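Side-chain contact in Mono(ADP-ribosyl)transferase SpvB (Salmonella typhimurium, PDB 2GWM), which probably transfers ADP-ribose from NAD(+) to an arginine of actin, blocking filament assembly, as the catalytic domain of a Salmonella toxin: residues Asn46-Asp50 with Glu51-Asn55. Residues are numbered along the deposited sequence; the frame is centred on the assembly and turned at random.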
# COMPACT_ATOMS: atom_id res chain seq x y z
N ASN A 46 0.94 28.24 -5.44
CA ASN A 46 0.88 26.99 -6.25
C ASN A 46 1.85 26.97 -7.45
O ASN A 46 1.79 26.07 -8.32
CB ASN A 46 -0.55 26.70 -6.70
CG ASN A 46 -1.12 27.79 -7.62
OD1 ASN A 46 -0.42 28.73 -7.95
ND2 ASN A 46 -2.39 27.64 -8.06
N GLU A 47 2.74 27.97 -7.50
CA GLU A 47 3.79 28.04 -8.51
C GLU A 47 5.20 28.18 -7.92
O GLU A 47 5.86 29.19 -8.15
CB GLU A 47 3.50 29.21 -9.45
CG GLU A 47 2.46 28.85 -10.51
CD GLU A 47 1.81 30.07 -11.14
OE1 GLU A 47 2.46 31.14 -11.21
OE2 GLU A 47 0.63 29.95 -11.56
N PRO A 48 5.68 27.15 -7.17
CA PRO A 48 7.03 27.09 -6.59
C PRO A 48 8.09 26.69 -7.60
O PRO A 48 7.76 26.11 -8.65
CB PRO A 48 6.91 25.91 -5.61
CG PRO A 48 5.90 25.00 -6.28
CD PRO A 48 4.89 25.96 -6.82
N SER A 49 9.37 26.91 -7.23
CA SER A 49 10.48 26.34 -7.97
C SER A 49 10.53 24.83 -7.81
O SER A 49 9.93 24.27 -6.88
CB SER A 49 11.81 26.95 -7.51
OG SER A 49 12.22 26.44 -6.24
N ASP A 50 11.29 24.17 -8.67
CA ASP A 50 11.38 22.72 -8.58
C ASP A 50 12.01 22.27 -7.24
O ASP A 50 11.58 21.27 -6.67
CB ASP A 50 12.11 22.11 -9.76
CG ASP A 50 11.35 22.26 -11.06
OD1 ASP A 50 10.18 22.71 -11.06
OD2 ASP A 50 11.95 21.94 -12.11
N GLU A 51 12.99 23.01 -6.73
CA GLU A 51 13.56 22.59 -5.45
C GLU A 51 12.59 22.92 -4.31
O GLU A 51 12.47 22.15 -3.39
CB GLU A 51 14.99 23.13 -5.24
CG GLU A 51 15.99 22.23 -4.39
CD GLU A 51 15.86 20.68 -4.47
OE1 GLU A 51 15.94 20.05 -5.56
OE2 GLU A 51 15.71 20.06 -3.37
N GLU A 52 11.88 24.05 -4.37
CA GLU A 52 10.90 24.39 -3.34
C GLU A 52 9.82 23.31 -3.29
O GLU A 52 9.38 22.91 -2.21
CB GLU A 52 10.26 25.73 -3.65
CG GLU A 52 11.16 26.86 -3.25
CD GLU A 52 10.77 28.19 -3.83
OE1 GLU A 52 9.88 28.26 -4.73
OE2 GLU A 52 11.37 29.17 -3.36
N PHE A 53 9.38 22.91 -4.47
CA PHE A 53 8.35 21.87 -4.62
C PHE A 53 8.83 20.54 -4.05
O PHE A 53 8.15 19.91 -3.25
CB PHE A 53 8.00 21.67 -6.09
CG PHE A 53 7.02 20.57 -6.31
CD1 PHE A 53 5.70 20.70 -5.90
CD2 PHE A 53 7.42 19.39 -6.88
CE1 PHE A 53 4.82 19.68 -6.10
CE2 PHE A 53 6.52 18.37 -7.06
CZ PHE A 53 5.23 18.53 -6.67
N LYS A 54 10.01 20.11 -4.47
CA LYS A 54 10.56 18.85 -3.99
C LYS A 54 10.68 18.89 -2.46
O LYS A 54 10.31 17.96 -1.80
CB LYS A 54 11.96 18.61 -4.60
CG LYS A 54 12.63 17.33 -4.08
CD LYS A 54 14.00 17.12 -4.54
CE LYS A 54 14.54 15.83 -3.91
NZ LYS A 54 15.18 16.10 -2.58
N ASN A 55 11.25 19.98 -1.92
CA ASN A 55 11.44 20.07 -0.46
C ASN A 55 10.14 20.04 0.30
O ASN A 55 10.05 19.41 1.33
CB ASN A 55 12.26 21.30 -0.06
CG ASN A 55 13.71 21.23 -0.54
OD1 ASN A 55 14.22 20.16 -0.92
ND2 ASN A 55 14.39 22.36 -0.52
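Ser49 and Glu52 grip each other twice at the start of helix 50-69, each side chain bonding to the other's backbone N-H. With chi1 at 75°, Ser49 OG tucks in against its own backbone and faces the first turn, where it accepts from Glu52 N at 3.1 Å. In return the carboxylate of Glu52 folds back over the serine. Its chain runs on extended beyond CG, bringing Glu52 OE1 to 2.9 Å from Ser49 N. That second bond is nearly straight, 169° at the hydrogen, although the N-H meets the anti side of OE1 and stands 32° out of the carboxylate plane. Glu52 CG passes 3.2 Å from Ser49 OG on the way, packing the glutamate stem snugly against the hydroxyl. Two N-H groups at the helix start, where the regular backbone pattern is only beginning, are thus satisfied by side chains. The pattern then takes over: Phe53 N donates to Ser49 O at 2.8 Å, and Lys54 N to Asp50 O. A carboxylate near the N-terminus of a helix is probably also stabilised by the helix dipole.

One residue before the N-cap, Pro48 adds an apolar contact. Pro48 CB rests 3.9 Å from Glu52 CB, while Pro48 CG reaches Phe53 CB at the same 3.9 Å, the proline lying aslant to the phenylalanine side chain. Phe53 carries its buried ring away from the turn, against Ala33 and Leu37 of helix 30-39, where Lys34 makes a cation-pi contact with it. The reciprocal pair Ser49-Glu52 is a classic capping box, here with serine as N-cap, beginning a helix of the toxin's ADP-ribosyltransferase domain away from its predicted active-site residues.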